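Local structure of minor structural protein 5 (Lactococcus phage Tuc2009, 5E7T) at residues Thr104-Thr115 and Val155-Phe166. The protein is a minor structural protein of the phage particle, probably a BppA-type baseplate component whose beta-rich domain may help recognise saccharides on the lactococcal host. Residues are numbered along the deposited sequence; the frame is centred on the assembly and turned at random.
Sequences TISAFWMRQRYT and VGTQAILNVGFF. With SO4 (sulfate ion), chain H; SO4 (sulfate ion), chain G.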
# COMPACT_ATOMS: atom_id res chain seq x y z
N THR B 104 -17.82 44.08 57.76
CA THR B 104 -18.47 42.85 58.16
C THR B 104 -18.16 41.70 57.19
O THR B 104 -18.21 41.86 55.97
CB THR B 104 -19.96 43.16 58.29
OG1 THR B 104 -20.12 44.02 59.41
CG2 THR B 104 -20.83 41.92 58.45
N ILE B 105 -17.83 40.54 57.77
CA ILE B 105 -17.54 39.31 57.05
C ILE B 105 -18.81 38.47 57.01
O ILE B 105 -19.38 38.16 58.07
CB ILE B 105 -16.40 38.55 57.78
CG1 ILE B 105 -15.08 39.33 57.74
CG2 ILE B 105 -16.25 37.12 57.28
CD1 ILE B 105 -14.32 39.34 56.38
N SER B 106 -19.26 38.09 55.82
CA SER B 106 -20.42 37.22 55.66
C SER B 106 -20.21 36.24 54.51
O SER B 106 -19.38 36.48 53.64
CB SER B 106 -21.70 38.03 55.48
OG SER B 106 -21.73 38.64 54.20
N ALA B 107 -20.95 35.11 54.53
CA ALA B 107 -20.93 33.98 53.60
C ALA B 107 -19.50 33.55 53.33
O ALA B 107 -19.03 33.53 52.19
CB ALA B 107 -21.68 34.29 52.32
N PHE B 108 -18.78 33.29 54.42
CA PHE B 108 -17.38 32.90 54.38
C PHE B 108 -17.33 31.40 54.46
O PHE B 108 -17.44 30.85 55.57
CB PHE B 108 -16.58 33.59 55.52
CG PHE B 108 -15.08 33.36 55.47
CD1 PHE B 108 -14.46 32.96 54.29
CD2 PHE B 108 -14.29 33.56 56.60
CE1 PHE B 108 -13.08 32.72 54.25
CE2 PHE B 108 -12.91 33.34 56.55
CZ PHE B 108 -12.31 32.91 55.38
N TRP B 109 -17.19 30.74 53.30
CA TRP B 109 -17.17 29.28 53.21
C TRP B 109 -16.54 28.70 51.94
O TRP B 109 -16.23 29.45 51.01
CB TRP B 109 -18.59 28.71 53.39
CG TRP B 109 -19.74 29.51 52.81
CD1 TRP B 109 -20.76 30.08 53.52
CD2 TRP B 109 -20.03 29.75 51.42
NE1 TRP B 109 -21.65 30.69 52.65
CE2 TRP B 109 -21.22 30.51 51.36
CE3 TRP B 109 -19.36 29.47 50.21
CZ2 TRP B 109 -21.77 30.94 50.16
CZ3 TRP B 109 -19.93 29.86 49.02
CH2 TRP B 109 -21.11 30.61 49.00
N MET B 110 -16.34 27.35 51.91
CA MET B 110 -15.88 26.56 50.76
C MET B 110 -17.07 25.69 50.44
O MET B 110 -17.45 24.83 51.26
CB MET B 110 -14.69 25.68 51.11
CG MET B 110 -13.39 26.36 50.99
SD MET B 110 -12.12 25.28 51.65
CE MET B 110 -10.83 26.39 51.75
N ARG B 111 -17.75 25.98 49.33
CA ARG B 111 -19.01 25.32 49.08
C ARG B 111 -19.29 24.91 47.64
O ARG B 111 -19.02 25.67 46.70
CB ARG B 111 -20.13 26.26 49.60
CG ARG B 111 -21.51 26.19 48.95
CD ARG B 111 -22.53 27.08 49.64
NE ARG B 111 -22.46 26.98 51.09
CZ ARG B 111 -23.16 27.71 51.96
NH1 ARG B 111 -24.05 28.60 51.52
NH2 ARG B 111 -22.97 27.57 53.26
N GLN B 112 -19.88 23.70 47.50
CA GLN B 112 -20.44 23.14 46.27
C GLN B 112 -21.92 23.47 46.44
O GLN B 112 -22.48 23.20 47.51
CB GLN B 112 -20.29 21.62 46.20
CG GLN B 112 -19.10 21.14 45.41
CD GLN B 112 -19.06 19.63 45.34
OE1 GLN B 112 -19.14 18.94 46.37
NE2 GLN B 112 -18.85 19.08 44.15
N ARG B 113 -22.53 24.11 45.43
CA ARG B 113 -23.94 24.53 45.51
C ARG B 113 -24.59 24.67 44.15
O ARG B 113 -23.90 24.78 43.15
CB ARG B 113 -24.04 25.87 46.26
CG ARG B 113 -23.52 27.07 45.48
CD ARG B 113 -23.71 28.30 46.31
NE ARG B 113 -23.27 29.49 45.60
CZ ARG B 113 -23.47 30.73 46.04
NH1 ARG B 113 -24.12 30.94 47.18
NH2 ARG B 113 -23.03 31.76 45.33
N TYR B 114 -25.94 24.72 44.14
CA TYR B 114 -26.74 24.94 42.94
C TYR B 114 -26.61 26.44 42.60
O TYR B 114 -26.25 27.25 43.47
CB TYR B 114 -28.22 24.50 43.14
CG TYR B 114 -28.43 23.00 43.18
CD1 TYR B 114 -28.42 22.24 42.02
CD2 TYR B 114 -28.64 22.34 44.39
CE1 TYR B 114 -28.57 20.85 42.06
CE2 TYR B 114 -28.81 20.96 44.44
CZ TYR B 114 -28.76 20.21 43.28
OH TYR B 114 -28.90 18.84 43.33
N THR B 115 -26.82 26.81 41.34
CA THR B 115 -26.65 28.20 40.97
C THR B 115 -28.00 28.86 40.71
O THR B 115 -28.91 28.68 41.53
CB THR B 115 -25.63 28.36 39.84
OG1 THR B 115 -26.08 27.66 38.67
CG2 THR B 115 -24.24 27.93 40.26
N VAL B 155 -31.15 23.74 36.42
CA VAL B 155 -30.41 24.34 37.52
C VAL B 155 -29.01 23.73 37.59
O VAL B 155 -28.86 22.52 37.82
CB VAL B 155 -31.15 24.31 38.88
CG1 VAL B 155 -30.38 25.08 39.95
CG2 VAL B 155 -32.56 24.87 38.75
N GLY B 156 -28.02 24.61 37.40
CA GLY B 156 -26.61 24.26 37.40
C GLY B 156 -25.99 24.25 38.78
O GLY B 156 -26.67 24.49 39.77
N THR B 157 -24.68 23.90 38.84
CA THR B 157 -23.89 23.89 40.07
C THR B 157 -22.57 24.68 39.88
O THR B 157 -22.24 25.11 38.76
CB THR B 157 -23.63 22.46 40.57
OG1 THR B 157 -22.68 21.81 39.72
CG2 THR B 157 -24.90 21.63 40.75
N GLN B 158 -21.84 24.86 41.01
CA GLN B 158 -20.54 25.53 41.12
C GLN B 158 -19.88 25.13 42.43
O GLN B 158 -20.57 24.67 43.34
CB GLN B 158 -20.67 27.06 41.04
CG GLN B 158 -21.15 27.74 42.32
CD GLN B 158 -21.14 29.25 42.22
OE1 GLN B 158 -20.66 29.85 41.25
NE2 GLN B 158 -21.66 29.90 43.23
N ALA B 159 -18.54 25.30 42.52
CA ALA B 159 -17.75 25.04 43.72
C ALA B 159 -16.86 26.24 43.92
O ALA B 159 -16.04 26.54 43.05
CB ALA B 159 -16.90 23.80 43.54
N ILE B 160 -17.08 27.00 45.02
CA ILE B 160 -16.30 28.21 45.27
C ILE B 160 -15.84 28.37 46.70
O ILE B 160 -16.46 27.86 47.64
CB ILE B 160 -17.05 29.49 44.80
CG1 ILE B 160 -18.42 29.66 45.48
CG2 ILE B 160 -17.18 29.56 43.30
CD1 ILE B 160 -19.01 30.99 45.37
N LEU B 161 -14.76 29.15 46.86
CA LEU B 161 -14.27 29.64 48.13
C LEU B 161 -14.77 31.09 48.06
O LEU B 161 -14.33 31.84 47.17
CB LEU B 161 -12.74 29.61 48.25
CG LEU B 161 -12.13 30.50 49.34
CD1 LEU B 161 -12.49 30.03 50.71
CD2 LEU B 161 -10.64 30.54 49.22
N ASN B 162 -15.73 31.45 48.94
CA ASN B 162 -16.35 32.76 48.95
C ASN B 162 -16.22 33.46 50.28
O ASN B 162 -16.16 32.81 51.33
CB ASN B 162 -17.81 32.57 48.62
CG ASN B 162 -18.61 33.83 48.39
OD1 ASN B 162 -19.33 34.29 49.29
ND2 ASN B 162 -18.58 34.34 47.16
N VAL B 163 -16.21 34.81 50.24
CA VAL B 163 -16.23 35.74 51.37
C VAL B 163 -16.87 37.04 50.89
O VAL B 163 -16.74 37.38 49.72
CB VAL B 163 -14.88 35.96 52.10
CG1 VAL B 163 -13.90 36.74 51.24
CG2 VAL B 163 -15.07 36.64 53.45
N GLY B 164 -17.57 37.72 51.79
CA GLY B 164 -18.23 38.98 51.54
C GLY B 164 -17.78 40.04 52.50
O GLY B 164 -17.83 39.84 53.72
N PHE B 165 -17.29 41.16 51.95
CA PHE B 165 -16.82 42.31 52.72
C PHE B 165 -17.81 43.43 52.48
O PHE B 165 -17.95 43.92 51.35
CB PHE B 165 -15.42 42.73 52.29
CG PHE B 165 -14.34 41.67 52.30
CD1 PHE B 165 -13.57 41.46 53.43
CD2 PHE B 165 -14.03 40.96 51.15
CE1 PHE B 165 -12.52 40.54 53.42
CE2 PHE B 165 -12.97 40.06 51.14
CZ PHE B 165 -12.22 39.85 52.28
N PHE B 166 -18.56 43.79 53.52
CA PHE B 166 -19.56 44.84 53.43
C PHE B 166 -19.38 45.87 54.52
O PHE B 166 -19.04 45.53 55.66
CB PHE B 166 -20.99 44.27 53.38
CG PHE B 166 -21.23 43.49 52.11
CD1 PHE B 166 -21.59 44.14 50.94
CD2 PHE B 166 -21.02 42.12 52.06
CE1 PHE B 166 -21.76 43.44 49.75
CE2 PHE B 166 -21.19 41.41 50.87
CZ PHE B 166 -21.56 42.08 49.72
S SO4 H . -23.54 33.72 56.62
O1 SO4 H . -24.44 33.49 57.75
O2 SO4 H . -24.29 33.59 55.36
O3 SO4 H . -23.00 35.08 56.73
O4 SO4 H . -22.45 32.72 56.65
S SO4 G . -23.67 34.88 47.34
O1 SO4 G . -24.06 34.53 48.71
O2 SO4 G . -24.39 34.01 46.40
O3 SO4 G . -24.01 36.27 47.03
O4 SO4 G . -22.23 34.72 47.19
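Trp109 and Asn162 pair across two antiparallel strands through both backbone N-H groups; the bond from Asn162 N to Trp109 O measures 2.9 Å with a nearly straight N-H...O angle of 169°. The same ladder runs from Thr104-Phe166 to Tyr114-Thr157, interrupted between Ser106 and Trp109 by a beta bulge that shifts the register by one residue. Ala107 has a positive phi (46°) where the strand changes direction, and its N donates to a sulfate, probably from the crystallisation liquor, with O3 at 3.0 Å. These are the two central strands of a four-stranded antiparallel sheet, flanked by 63-68 and 121-126, in the BppA domain. Among apolar contacts, Met110 CG meets Leu161 CD1 at 3.8 Å on one face. At the bulge Phe108 CG stands anti to its own backbone N (chi1 -174°), laying the ring alongside Val163. Met58 of strand 53-60, in the five-stranded sheet, touches Leu161 and Val163, consistent with a beta sandwich. Flat groups gather on the reverse face. Arg111 CZ sits 3.4 Å above one Trp109 indole face, offset toward the rim, with Arg111 NE hydrogen-bonded to Thr124 OG1. Arg113 turns a guanidinium face to Trp109 CH2; at its edge NH2 donates to O2 of a second sulfate at 2.8 Å, and NH1 adds a weak bond.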